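Local coordinates for 373aa long hypothetical citrate synthase (Sulfolobus tokodaii, PDB 1VGP), which belongs to the citrate synthase family of mainly helical proteins and forms an assembly of two subunits, at residues Y131-K136 with E323-F327; I94-V99 with F124-V128; L267-A271 with F312-V316; G217-L223 with F327-F331; F153-Y158 with S319-E323. All blocks are in the same frame, centred on the assembly; numbering follows the deposited sequence.

Overall arrangement
In this largely helical chain, three of the five contacts converge on one connection, from helix 309-319 to helix 327-346, and the other two flank it. Contacts 1, 4 and 5 all use this region: contacts 1 and 5 share Glu323 and have centres about 9 Å apart, while contacts 1 and 4 share Phe327, with centres about 13 Å apart. Contact 2 abuts contact 1 through helix 113-135, where Tyr131 CE2 lies 3.5 Å from Ile94 CG1. Contact 3 adjoins contact 4, about 12 Å between centres, with Ser314 O 3.5 Å from Leu223 CG. Contacts 2 and 3 do not touch; their nearest atoms are about 13 Å apart. Contact 2 alone also reaches the second subunit.

Contact 1 of 5, residues Y131-K136 with E323-F327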
# COMPACT_ATOMS: atom_id res chain seq x y z
N TYR A 131 -5.86 -10.30 -18.77
CA TYR A 131 -6.02 -11.36 -17.80
C TYR A 131 -7.34 -12.09 -18.01
O TYR A 131 -7.41 -13.31 -17.84
CB TYR A 131 -5.97 -10.82 -16.37
CG TYR A 131 -5.97 -11.93 -15.35
CD1 TYR A 131 -5.01 -12.94 -15.39
CD2 TYR A 131 -6.94 -11.99 -14.35
CE1 TYR A 131 -5.03 -13.99 -14.47
CE2 TYR A 131 -6.97 -13.03 -13.43
CZ TYR A 131 -6.02 -14.03 -13.50
OH TYR A 131 -6.04 -15.05 -12.58
N ALA A 132 -8.38 -11.33 -18.36
CA ALA A 132 -9.71 -11.89 -18.56
C ALA A 132 -9.73 -12.90 -19.71
O ALA A 132 -10.37 -13.95 -19.62
CB ALA A 132 -10.70 -10.77 -18.83
N ARG A 133 -9.01 -12.59 -20.79
CA ARG A 133 -8.89 -13.50 -21.93
C ARG A 133 -8.09 -14.73 -21.54
O ARG A 133 -8.55 -15.86 -21.67
CB ARG A 133 -8.19 -12.80 -23.09
CG ARG A 133 -8.75 -11.43 -23.44
CD ARG A 133 -9.81 -11.54 -24.52
NE ARG A 133 -9.34 -12.33 -25.65
CZ ARG A 133 -10.05 -12.55 -26.75
NH1 ARG A 133 -11.23 -11.97 -26.91
NH2 ARG A 133 -9.58 -13.36 -27.68
N LEU A 134 -6.87 -14.50 -21.06
CA LEU A 134 -6.00 -15.58 -20.60
C LEU A 134 -6.73 -16.50 -19.63
O LEU A 134 -6.57 -17.71 -19.68
CB LEU A 134 -4.77 -14.98 -19.92
CG LEU A 134 -3.49 -14.83 -20.75
CD1 LEU A 134 -3.82 -14.74 -22.23
CD2 LEU A 134 -2.75 -13.58 -20.29
N ARG A 135 -7.51 -15.91 -18.74
CA ARG A 135 -8.22 -16.69 -17.74
C ARG A 135 -9.24 -17.58 -18.44
O ARG A 135 -9.43 -18.74 -18.06
CB ARG A 135 -8.91 -15.75 -16.75
CG ARG A 135 -9.78 -16.44 -15.73
CD ARG A 135 -10.86 -15.51 -15.27
NE ARG A 135 -10.73 -15.23 -13.84
CZ ARG A 135 -11.74 -14.87 -13.05
NH1 ARG A 135 -11.54 -14.78 -11.74
NH2 ARG A 135 -12.93 -14.58 -13.57
N LYS A 136 -9.90 -17.04 -19.46
CA LYS A 136 -10.90 -17.79 -20.21
C LYS A 136 -10.26 -18.66 -21.30
O LYS A 136 -10.96 -19.19 -22.15
CB LYS A 136 -11.91 -16.84 -20.86
CG LYS A 136 -13.16 -16.60 -20.03
CD LYS A 136 -14.26 -15.93 -20.84
CE LYS A 136 -14.11 -14.42 -20.87
NZ LYS A 136 -15.05 -13.78 -21.83
N GLU A 323 -16.87 -10.47 -16.08
CA GLU A 323 -17.34 -11.37 -15.04
C GLU A 323 -17.24 -10.65 -13.71
O GLU A 323 -16.37 -9.79 -13.50
CB GLU A 323 -16.51 -12.66 -15.09
CG GLU A 323 -16.21 -13.09 -16.53
CD GLU A 323 -16.37 -14.58 -16.76
OE1 GLU A 323 -16.06 -15.04 -17.89
OE2 GLU A 323 -16.81 -15.29 -15.82
N PRO A 324 -18.16 -10.95 -12.80
CA PRO A 324 -18.32 -10.23 -11.53
C PRO A 324 -17.07 -9.98 -10.71
O PRO A 324 -17.02 -8.99 -9.98
CB PRO A 324 -19.36 -11.05 -10.77
CG PRO A 324 -19.56 -12.31 -11.57
CD PRO A 324 -19.21 -11.96 -12.98
N ASP A 325 -16.07 -10.84 -10.79
CA ASP A 325 -14.90 -10.61 -9.94
C ASP A 325 -13.88 -9.71 -10.63
O ASP A 325 -12.81 -9.42 -10.10
CB ASP A 325 -14.26 -11.93 -9.50
CG ASP A 325 -13.95 -12.85 -10.65
OD1 ASP A 325 -13.74 -14.05 -10.40
OD2 ASP A 325 -13.92 -12.36 -11.81
N PHE A 326 -14.24 -9.25 -11.83
CA PHE A 326 -13.46 -8.24 -12.53
C PHE A 326 -14.00 -6.84 -12.28
O PHE A 326 -13.35 -5.85 -12.61
CB PHE A 326 -13.47 -8.53 -14.02
CG PHE A 326 -12.36 -9.43 -14.47
CD1 PHE A 326 -11.15 -8.89 -14.90
CD2 PHE A 326 -12.50 -10.81 -14.43
CE1 PHE A 326 -10.11 -9.72 -15.30
CE2 PHE A 326 -11.46 -11.65 -14.83
CZ PHE A 326 -10.26 -11.10 -15.27
N PHE A 327 -15.19 -6.76 -11.70
CA PHE A 327 -15.86 -5.47 -11.52
C PHE A 327 -14.98 -4.47 -10.74
O PHE A 327 -14.77 -3.35 -11.19
CB PHE A 327 -17.21 -5.65 -10.80
CG PHE A 327 -18.24 -6.40 -11.61
CD1 PHE A 327 -19.47 -6.73 -11.06
CD2 PHE A 327 -17.98 -6.78 -12.93
CE1 PHE A 327 -20.43 -7.42 -11.80
CE2 PHE A 327 -18.94 -7.47 -13.68
CZ PHE A 327 -20.16 -7.79 -13.11
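Side-chain conformations bring the last turn of helix 113-135 against the loop before helix 327-346. Phe326, with chi1 at -89°, sends its ring tip against the helix: CZ lies 3.4 Å from Ala132 CA and 3.6 Å from Tyr131 CD2. The Tyr131 ring, in a t rotamer, meets it rim to rim, with planes at 39°. Arg135 is t at chi1 and chi2 but bends at chi3 (-117°), so that its guanidinium meets the carboxylate of Asp325, itself a p rotamer. NH1 of Arg135 donates to OD1 of Asp325 at 2.7 Å, the shortest bond of this salt bridge, those from NH2 being weak. The edge of the Phe326 ring also abuts one face of the guanidinium, Arg135 NH2 lying 3.5 Å from Phe326 CE2. Lys136 CD passes 3.6 Å from Glu323 OE1. Pro91 touches Arg135, Asp325 and Phe326, bringing in helix 91-105. A buried aromatic tip beneath a more exposed ion pair here joins a helix C-terminus to an interhelical loop of the mainly helical citrate synthase fold.

Contact 2 of 5, residues I94-V99 with F124-V128; sequences ILRTAV and FPTIV
This is buried, wholly apolar core packing between consecutive helices of the mainly helical citrate synthase fold, helix 91-105 and helix 113-135, the first of which also lines the dimer interface. Both segments are helical throughout, although segment 124-128 of helix 113-135 is kinked where the nitrogens of Pro125 and Thr126 make no bond to the preceding turn. The segment axes approach to 10.2 Å, with 126° between their N-to-C directions, and the closest CA pair is Leu95 with Ile127, 6.8 Å apart. Ile127 (chi1 m, chi2 t) points into the other helix and is surrounded by Ile94, Leu95, Ala98 and Val99. Its CD1 lies 3.6 Å from Ala98 CB, and its CG2 lies 3.6 Å from Leu95 CD1. Leu95, chi1 t and chi2 p, leaves its helix sideways; its CD2 approaches Phe124 CE1 at 3.6 Å and its CD1 approaches Val128 CG2 at 4.1 Å. Val99, chi1 t, brings CG2 to 3.9 Å from Phe124 CZ. The chemistry divides helix 91-105: hydrocarbon complementarity alone meets helix 113-135, whereas toward the second subunit Arg96 and Thr97 add hydrogen bonds to packing, such as Ile94 on Ile104 of that subunit.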
# COMPACT_ATOMS: atom_id res chain seq x y z
N ILE A 94 -4.01 -9.68 -9.26
CA ILE A 94 -3.29 -9.62 -10.51
C ILE A 94 -2.89 -8.17 -10.76
O ILE A 94 -1.72 -7.88 -11.05
CB ILE A 94 -4.16 -10.12 -11.70
CG1 ILE A 94 -4.41 -11.62 -11.56
CG2 ILE A 94 -3.46 -9.84 -13.02
CD1 ILE A 94 -3.13 -12.43 -11.41
N LEU A 95 -3.86 -7.27 -10.62
CA LEU A 95 -3.64 -5.87 -10.89
C LEU A 95 -2.56 -5.28 -9.97
O LEU A 95 -1.68 -4.54 -10.41
CB LEU A 95 -4.96 -5.11 -10.71
CG LEU A 95 -5.06 -3.73 -11.37
CD1 LEU A 95 -4.73 -3.84 -12.86
CD2 LEU A 95 -6.47 -3.18 -11.18
N ARG A 96 -2.64 -5.64 -8.70
CA ARG A 96 -1.67 -5.20 -7.70
C ARG A 96 -0.26 -5.61 -8.09
O ARG A 96 0.66 -4.78 -8.11
CB ARG A 96 -2.02 -5.81 -6.34
CG ARG A 96 -1.19 -5.30 -5.18
CD ARG A 96 -1.51 -6.10 -3.94
NE ARG A 96 -1.21 -7.51 -4.13
CZ ARG A 96 -1.78 -8.50 -3.46
NH1 ARG A 96 -2.74 -8.25 -2.58
NH2 ARG A 96 -1.38 -9.75 -3.66
N THR A 97 -0.09 -6.88 -8.40
CA THR A 97 1.21 -7.42 -8.74
C THR A 97 1.74 -6.80 -10.04
O THR A 97 2.91 -6.41 -10.13
CB THR A 97 1.12 -8.96 -8.88
OG1 THR A 97 0.44 -9.49 -7.74
CG2 THR A 97 2.51 -9.57 -8.95
N ALA A 98 0.87 -6.70 -11.04
CA ALA A 98 1.28 -6.18 -12.34
C ALA A 98 1.77 -4.74 -12.21
O ALA A 98 2.79 -4.37 -12.79
CB ALA A 98 0.13 -6.27 -13.31
N VAL A 99 1.05 -3.93 -11.45
CA VAL A 99 1.47 -2.54 -11.24
C VAL A 99 2.82 -2.51 -10.52
O VAL A 99 3.68 -1.69 -10.83
CB VAL A 99 0.42 -1.77 -10.40
CG1 VAL A 99 0.90 -0.35 -10.11
CG2 VAL A 99 -0.92 -1.75 -11.14
N PHE A 124 -3.78 0.01 -17.21
CA PHE A 124 -4.71 -0.72 -16.35
C PHE A 124 -5.66 -1.55 -17.20
O PHE A 124 -5.79 -2.75 -17.00
CB PHE A 124 -5.51 0.23 -15.46
CG PHE A 124 -4.92 0.42 -14.08
CD1 PHE A 124 -5.56 -0.08 -12.96
CD2 PHE A 124 -3.71 1.10 -13.91
CE1 PHE A 124 -5.02 0.09 -11.69
CE2 PHE A 124 -3.16 1.28 -12.65
CZ PHE A 124 -3.81 0.78 -11.53
N PRO A 125 -6.32 -0.91 -18.17
CA PRO A 125 -7.25 -1.69 -19.00
C PRO A 125 -6.59 -2.86 -19.74
O PRO A 125 -7.18 -3.94 -19.87
CB PRO A 125 -7.86 -0.64 -19.94
CG PRO A 125 -6.90 0.52 -19.91
CD PRO A 125 -6.33 0.52 -18.53
N THR A 126 -5.35 -2.66 -20.18
CA THR A 126 -4.57 -3.71 -20.84
C THR A 126 -4.29 -4.87 -19.91
O THR A 126 -4.40 -6.03 -20.31
CB THR A 126 -3.21 -3.17 -21.36
OG1 THR A 126 -3.37 -1.86 -21.91
CG2 THR A 126 -2.66 -4.07 -22.43
N ILE A 127 -3.92 -4.57 -18.66
CA ILE A 127 -3.74 -5.62 -17.65
C ILE A 127 -5.06 -6.36 -17.45
O ILE A 127 -5.11 -7.59 -17.47
CB ILE A 127 -3.31 -5.03 -16.29
CG1 ILE A 127 -1.96 -4.33 -16.42
CG2 ILE A 127 -3.26 -6.13 -15.24
CD1 ILE A 127 -1.52 -3.61 -15.16
N VAL A 128 -6.14 -5.60 -17.27
CA VAL A 128 -7.42 -6.20 -16.93
C VAL A 128 -7.93 -7.07 -18.08
O VAL A 128 -8.24 -8.25 -17.89
CB VAL A 128 -8.45 -5.11 -16.57
CG1 VAL A 128 -9.80 -5.74 -16.23
CG2 VAL A 128 -7.95 -4.30 -15.38

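Contact 3 of 5, residues L267-A271 with F312-V316; sequences LKQYA and FSSIV
Two helical segments, 267-271 of helix 262-278 and 312-316 of helix 309-319, run in broadly the same direction at 35°, with axes approaching to 8.9 Å. The small Ala271 lets the backbones come near at one end, where its CA lies 5.2 Å from Val316 CA; at the other, the CA atoms of Lys268 and Phe312 are 5.9 Å apart. Bumps and hollows alternate. Val316, chi1 t, pushes CG2 between Leu267 and Ala271, reaching 4.1 Å from Leu267 CG and 3.7 Å from Ala271 CA. Ala271 seats CB among Phe312, Ile315 and Val316, 3.9 Å from Phe312 CD2 and 4.3 Å from Ile315 CG2. Leu267 (chi1 t, chi2 p) lays CD2 over the backbone of the facing helix, 3.4 Å from Ser313 CA. At the flank, Phe312, chi1 m, offers its ring face to the extended, all-t chain of Lys268: CB of Lys268 stands 3.7 Å from the ring centroid in a CH-pi contact, and CG of Lys268 lies 3.5 Å from Phe312 CZ. The ammonium of Lys268 continues to a salt bridge with Glu293. Interlocking side chains thus join two roughly aligned helices in the core of the mainly helical citrate synthase fold.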
# COMPACT_ATOMS: atom_id res chain seq x y z
N LEU A 267 -26.16 6.50 -14.77
CA LEU A 267 -25.84 5.16 -15.23
C LEU A 267 -27.09 4.34 -15.56
O LEU A 267 -27.05 3.43 -16.39
CB LEU A 267 -25.00 4.43 -14.19
CG LEU A 267 -24.25 3.19 -14.67
CD1 LEU A 267 -23.40 3.53 -15.89
CD2 LEU A 267 -23.38 2.64 -13.57
N LYS A 268 -28.20 4.68 -14.91
CA LYS A 268 -29.44 3.93 -15.11
C LYS A 268 -29.87 3.91 -16.57
O LYS A 268 -30.42 2.92 -17.05
CB LYS A 268 -30.57 4.54 -14.28
CG LYS A 268 -31.92 3.89 -14.53
CD LYS A 268 -33.00 4.45 -13.62
CE LYS A 268 -34.35 3.86 -13.96
NZ LYS A 268 -35.41 4.45 -13.11
N GLN A 269 -29.61 4.99 -17.29
CA GLN A 269 -30.07 5.08 -18.67
C GLN A 269 -29.34 4.04 -19.51
O GLN A 269 -29.93 3.47 -20.43
CB GLN A 269 -29.82 6.49 -19.22
CG GLN A 269 -28.34 6.84 -19.41
CD GLN A 269 -28.10 8.24 -19.98
OE1 GLN A 269 -28.30 8.48 -21.18
NE2 GLN A 269 -27.68 9.16 -19.11
N TYR A 270 -28.08 3.78 -19.19
CA TYR A 270 -27.27 2.83 -19.96
C TYR A 270 -27.51 1.38 -19.54
O TYR A 270 -27.44 0.47 -20.36
CB TYR A 270 -25.77 3.16 -19.83
CG TYR A 270 -25.39 4.51 -20.41
CD1 TYR A 270 -25.20 5.62 -19.57
CD2 TYR A 270 -25.30 4.70 -21.79
CE1 TYR A 270 -24.94 6.87 -20.10
CE2 TYR A 270 -25.03 5.96 -22.32
CZ TYR A 270 -24.86 7.04 -21.48
OH TYR A 270 -24.62 8.29 -22.00
N ALA A 271 -27.80 1.18 -18.26
CA ALA A 271 -28.20 -0.13 -17.78
C ALA A 271 -29.44 -0.55 -18.58
O ALA A 271 -29.49 -1.61 -19.18
CB ALA A 271 -28.52 -0.07 -16.30
N PHE A 312 -26.71 -0.03 -10.41
CA PHE A 312 -26.78 -0.23 -11.84
C PHE A 312 -25.44 -0.63 -12.44
O PHE A 312 -25.40 -1.29 -13.48
CB PHE A 312 -27.29 1.04 -12.53
CG PHE A 312 -28.72 1.37 -12.20
CD1 PHE A 312 -29.03 2.50 -11.43
CD2 PHE A 312 -29.76 0.58 -12.67
CE1 PHE A 312 -30.34 2.83 -11.15
CE2 PHE A 312 -31.08 0.90 -12.39
CZ PHE A 312 -31.37 2.03 -11.63
N SER A 313 -24.35 -0.25 -11.80
CA SER A 313 -23.03 -0.50 -12.38
C SER A 313 -22.77 -2.00 -12.57
O SER A 313 -22.03 -2.39 -13.48
CB SER A 313 -21.93 0.13 -11.51
OG SER A 313 -21.59 -0.69 -10.41
N SER A 314 -23.40 -2.83 -11.75
CA SER A 314 -23.18 -4.27 -11.84
C SER A 314 -24.00 -4.93 -12.95
O SER A 314 -23.61 -5.97 -13.48
CB SER A 314 -23.49 -4.93 -10.49
OG SER A 314 -24.71 -4.46 -9.96
N ILE A 315 -25.13 -4.33 -13.31
CA ILE A 315 -25.83 -4.77 -14.50
C ILE A 315 -25.00 -4.40 -15.72
O ILE A 315 -24.79 -5.22 -16.62
CB ILE A 315 -27.23 -4.12 -14.62
CG1 ILE A 315 -28.19 -4.77 -13.63
CG2 ILE A 315 -27.78 -4.31 -16.03
CD1 ILE A 315 -29.56 -4.12 -13.58
N VAL A 316 -24.52 -3.16 -15.75
CA VAL A 316 -23.76 -2.65 -16.88
C VAL A 316 -22.48 -3.45 -17.13
O VAL A 316 -22.27 -3.97 -18.23
CB VAL A 316 -23.39 -1.17 -16.66
CG1 VAL A 316 -22.32 -0.73 -17.67
CG2 VAL A 316 -24.64 -0.31 -16.79

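Contact 4 of 5, residues G217-L223 with F327-F331; sequences GANYEAL and FPAVF
An irregular backbone meets the first turn of a helix here. Gly217 (phi/psi 62/-179), Ala218 (55/54) and Tyr220 (67/16) all have positive phi, interrupted by Asn219 (-100/-67), and the chain then enters helix 221-228. Opposite, residues 327-331 open helix 327-346, with Phe331 N bonded to Phe327 O at 3.0 Å. The CA atoms come nearest at Ala218 and Pro328, 5.6 Å apart. Tyr220, chi1 m, lies at the centre. Phe327, also m, sets its CB over the Tyr220 ring face, 3.5 Å from the centroid and 16° off the normal, a CH-pi contact; its own ring follows edge-to-face, with centroids 5.2 Å apart and planes at 78°. Tyr220 CE1 lies 4.0 Å from Pro328 CD, and its OH 3.3 Å from Phe331 CD2. Phe331, chi1 t, also receives Ala218, whose CB is 3.5 Å from the same CD2. Leu223 CD1 touches Phe327 CE1 at 4.2 Å. Beyond the pair, Phe331 makes an edge-to-face contact with His177, and Ser313 of helix 309-319 touches Tyr220. A T-shaped Tyr220-Phe327 pair, flanked by Phe331, thus joins the loop before helix 221-228 to the N-terminus of helix 327-346, near the middle of this citrate synthase-family chain.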
# COMPACT_ATOMS: atom_id res chain seq x y z
N GLY A 217 -18.60 1.20 -1.53
CA GLY A 217 -18.64 0.96 -2.96
C GLY A 217 -17.87 -0.26 -3.42
O GLY A 217 -17.27 -0.97 -2.61
N ALA A 218 -17.87 -0.48 -4.73
CA ALA A 218 -17.33 -1.71 -5.32
C ALA A 218 -17.97 -2.92 -4.70
O ALA A 218 -17.28 -3.80 -4.19
CB ALA A 218 -15.80 -1.76 -5.15
N ASN A 219 -19.30 -2.97 -4.72
CA ASN A 219 -20.01 -4.01 -4.00
C ASN A 219 -20.45 -5.11 -4.93
O ASN A 219 -19.95 -6.24 -4.84
CB ASN A 219 -21.21 -3.39 -3.28
CG ASN A 219 -20.80 -2.68 -2.01
OD1 ASN A 219 -20.13 -3.25 -1.15
ND2 ASN A 219 -21.18 -1.40 -1.89
N TYR A 220 -21.38 -4.80 -5.83
CA TYR A 220 -21.74 -5.73 -6.91
C TYR A 220 -22.44 -6.97 -6.38
O TYR A 220 -22.57 -7.97 -7.08
CB TYR A 220 -20.48 -6.11 -7.70
CG TYR A 220 -19.68 -4.90 -8.09
CD1 TYR A 220 -18.36 -4.75 -7.69
CD2 TYR A 220 -20.27 -3.86 -8.83
CE1 TYR A 220 -17.63 -3.60 -8.01
CE2 TYR A 220 -19.56 -2.72 -9.15
CZ TYR A 220 -18.24 -2.59 -8.74
OH TYR A 220 -17.55 -1.45 -9.04
N GLU A 221 -22.89 -6.90 -5.13
CA GLU A 221 -23.75 -7.93 -4.56
C GLU A 221 -25.15 -7.75 -5.13
O GLU A 221 -25.99 -8.64 -5.02
CB GLU A 221 -23.76 -7.80 -3.03
CG GLU A 221 -22.66 -8.59 -2.34
CD GLU A 221 -23.06 -10.04 -2.08
OE1 GLU A 221 -22.15 -10.90 -1.94
OE2 GLU A 221 -24.28 -10.31 -2.00
N ALA A 222 -25.38 -6.59 -5.74
CA ALA A 222 -26.66 -6.23 -6.35
C ALA A 222 -27.03 -7.13 -7.51
O ALA A 222 -28.19 -7.53 -7.65
CB ALA A 222 -26.63 -4.78 -6.81
N LEU A 223 -26.05 -7.45 -8.36
CA LEU A 223 -26.26 -8.38 -9.47
C LEU A 223 -26.70 -9.74 -8.93
O LEU A 223 -27.59 -10.38 -9.48
CB LEU A 223 -24.96 -8.56 -10.26
CG LEU A 223 -25.05 -8.71 -11.79
CD1 LEU A 223 -23.93 -9.64 -12.24
CD2 LEU A 223 -26.40 -9.25 -12.22
N PHE A 327 -15.19 -6.76 -11.70
CA PHE A 327 -15.86 -5.47 -11.52
C PHE A 327 -14.98 -4.47 -10.74
O PHE A 327 -14.77 -3.35 -11.19
CB PHE A 327 -17.21 -5.65 -10.80
CG PHE A 327 -18.24 -6.40 -11.61
CD1 PHE A 327 -19.47 -6.73 -11.06
CD2 PHE A 327 -17.98 -6.78 -12.93
CE1 PHE A 327 -20.43 -7.42 -11.80
CE2 PHE A 327 -18.94 -7.47 -13.68
CZ PHE A 327 -20.16 -7.79 -13.11
N PRO A 328 -14.46 -4.88 -9.56
CA PRO A 328 -13.58 -3.99 -8.80
C PRO A 328 -12.37 -3.49 -9.58
O PRO A 328 -11.97 -2.33 -9.45
CB PRO A 328 -13.16 -4.83 -7.59
CG PRO A 328 -13.48 -6.24 -7.97
CD PRO A 328 -14.69 -6.15 -8.84
N ALA A 329 -11.80 -4.37 -10.40
CA ALA A 329 -10.62 -4.02 -11.20
C ALA A 329 -10.93 -3.00 -12.32
O ALA A 329 -10.08 -2.16 -12.63
CB ALA A 329 -10.01 -5.28 -11.78
N VAL A 330 -12.12 -3.09 -12.92
CA VAL A 330 -12.59 -2.06 -13.85
C VAL A 330 -12.85 -0.74 -13.12
O VAL A 330 -12.56 0.34 -13.64
CB VAL A 330 -13.90 -2.51 -14.59
CG1 VAL A 330 -14.26 -1.50 -15.68
CG2 VAL A 330 -13.71 -3.90 -15.20
N PHE A 331 -13.41 -0.83 -11.92
CA PHE A 331 -13.47 0.29 -10.99
C PHE A 331 -12.08 0.93 -10.88
O PHE A 331 -11.91 2.14 -11.06
CB PHE A 331 -13.94 -0.23 -9.63
CG PHE A 331 -14.33 0.85 -8.64
CD1 PHE A 331 -13.65 2.06 -8.57
CD2 PHE A 331 -15.38 0.62 -7.75
CE1 PHE A 331 -14.00 3.03 -7.63
CE2 PHE A 331 -15.74 1.59 -6.81
CZ PHE A 331 -15.04 2.79 -6.75

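Contact 5 of 5, residues F153-Y158 with S319-E323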
# COMPACT_ATOMS: atom_id res chain seq x y z
N PHE A 153 -10.71 -0.58 -24.51
CA PHE A 153 -10.93 -1.48 -23.38
C PHE A 153 -11.82 -2.63 -23.81
O PHE A 153 -11.45 -3.79 -23.65
CB PHE A 153 -11.58 -0.72 -22.21
CG PHE A 153 -11.28 -1.32 -20.85
CD1 PHE A 153 -11.07 -2.68 -20.70
CD2 PHE A 153 -11.24 -0.51 -19.72
CE1 PHE A 153 -10.82 -3.23 -19.44
CE2 PHE A 153 -10.99 -1.06 -18.46
CZ PHE A 153 -10.78 -2.42 -18.32
N LEU A 154 -12.98 -2.33 -24.37
CA LEU A 154 -13.92 -3.37 -24.78
C LEU A 154 -13.36 -4.18 -25.95
O LEU A 154 -13.56 -5.40 -26.03
CB LEU A 154 -15.25 -2.74 -25.17
CG LEU A 154 -16.01 -2.02 -24.06
CD1 LEU A 154 -17.43 -1.72 -24.52
CD2 LEU A 154 -16.02 -2.89 -22.80
N TYR A 155 -12.64 -3.49 -26.84
CA TYR A 155 -11.94 -4.16 -27.92
C TYR A 155 -11.05 -5.29 -27.42
O TYR A 155 -11.16 -6.43 -27.89
CB TYR A 155 -11.09 -3.16 -28.70
CG TYR A 155 -10.13 -3.82 -29.67
CD1 TYR A 155 -10.58 -4.76 -30.60
CD2 TYR A 155 -8.77 -3.54 -29.62
CE1 TYR A 155 -9.69 -5.40 -31.46
CE2 TYR A 155 -7.87 -4.17 -30.48
CZ TYR A 155 -8.34 -5.09 -31.40
OH TYR A 155 -7.45 -5.72 -32.24
N MET A 156 -10.17 -4.98 -26.47
CA MET A 156 -9.21 -5.96 -25.97
C MET A 156 -9.90 -7.06 -25.19
O MET A 156 -9.31 -8.09 -24.90
CB MET A 156 -8.16 -5.29 -25.08
CG MET A 156 -7.35 -4.20 -25.76
SD MET A 156 -6.02 -3.61 -24.68
CE MET A 156 -6.91 -2.55 -23.55
N LEU A 157 -11.16 -6.83 -24.83
CA LEU A 157 -11.91 -7.84 -24.10
C LEU A 157 -12.59 -8.77 -25.08
O LEU A 157 -12.49 -10.00 -24.96
CB LEU A 157 -12.96 -7.17 -23.19
CG LEU A 157 -13.36 -7.88 -21.90
CD1 LEU A 157 -14.33 -8.98 -22.21
CD2 LEU A 157 -12.13 -8.45 -21.20
N TYR A 158 -13.27 -8.19 -26.07
CA TYR A 158 -14.03 -8.99 -27.05
C TYR A 158 -13.15 -9.55 -28.18
O TYR A 158 -13.43 -10.61 -28.73
CB TYR A 158 -15.14 -8.14 -27.69
CG TYR A 158 -16.06 -7.34 -26.79
CD1 TYR A 158 -16.40 -7.78 -25.50
CD2 TYR A 158 -16.66 -6.17 -27.27
CE1 TYR A 158 -17.32 -7.06 -24.72
CE2 TYR A 158 -17.57 -5.45 -26.50
CZ TYR A 158 -17.90 -5.90 -25.23
OH TYR A 158 -18.81 -5.18 -24.48
N SER A 319 -23.52 -6.67 -18.63
CA SER A 319 -23.87 -6.52 -20.03
C SER A 319 -22.66 -6.29 -20.92
O SER A 319 -22.69 -6.62 -22.10
CB SER A 319 -24.84 -5.36 -20.23
OG SER A 319 -25.78 -5.33 -19.18
N LEU A 320 -21.61 -5.70 -20.37
CA LEU A 320 -20.48 -5.30 -21.18
C LEU A 320 -19.46 -6.43 -21.32
O LEU A 320 -18.42 -6.27 -21.96
CB LEU A 320 -19.81 -4.06 -20.57
CG LEU A 320 -20.57 -2.75 -20.80
CD1 LEU A 320 -19.84 -1.59 -20.14
CD2 LEU A 320 -20.69 -2.49 -22.29
N GLY A 321 -19.77 -7.58 -20.72
CA GLY A 321 -18.97 -8.76 -20.96
C GLY A 321 -17.94 -9.07 -19.89
O GLY A 321 -17.07 -9.92 -20.09
N PHE A 322 -18.02 -8.40 -18.75
CA PHE A 322 -17.10 -8.68 -17.66
C PHE A 322 -17.72 -9.69 -16.72
O PHE A 322 -18.94 -9.76 -16.57
CB PHE A 322 -16.78 -7.42 -16.87
CG PHE A 322 -15.96 -6.43 -17.62
CD1 PHE A 322 -16.56 -5.35 -18.25
CD2 PHE A 322 -14.57 -6.55 -17.67
CE1 PHE A 322 -15.80 -4.39 -18.91
CE2 PHE A 322 -13.79 -5.59 -18.33
CZ PHE A 322 -14.41 -4.51 -18.95
N GLU A 323 -16.87 -10.47 -16.08
CA GLU A 323 -17.34 -11.37 -15.04
C GLU A 323 -17.24 -10.65 -13.71
O GLU A 323 -16.37 -9.79 -13.50
CB GLU A 323 -16.51 -12.66 -15.09
CG GLU A 323 -16.21 -13.09 -16.53
CD GLU A 323 -16.37 -14.58 -16.76
OE1 GLU A 323 -16.06 -15.04 -17.89
OE2 GLU A 323 -16.81 -15.29 -15.82
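One hydrogen bond, an aromatic pair and a layer of leucines join the last turn of helix 149-158 to the chain leaving helix 309-319. The polar link is Tyr158 OH to Leu320 O, 2.8 Å, in which the tyrosine donates to a carbonyl at the C-terminal end of helix 309-319. That end is closed by a Schellman motif: Gly321 adopts a positive phi of 99°, and a CB at this position would crowd both Tyr158 CE1 and the preceding carbonyl, so glycine suits the turn on two counts. Among the aromatic contacts, the edge of Phe322 points toward the face of Phe153 in an offset T-shaped pair, with centroids 5.6 Å apart and planes at 88°; Phe153 CE1 and Phe322 CZ are 3.8 Å apart. Apolar packing by leucines fills the space between. Leu154 CD1 meets Leu320 CD2 at 4.0 Å, Leu154 CD2 meets Phe322 CE1 at 4.2 Å, and Leu157 CG lies 4.3 Å from Phe322 CE2. Phe322 also packs on Phe327 and Val330 of helix 327-346. The chemistry implies that hydrophobic burial supplies most of the contact, while one directed bond satisfies a main-chain oxygen where helical pairing stops.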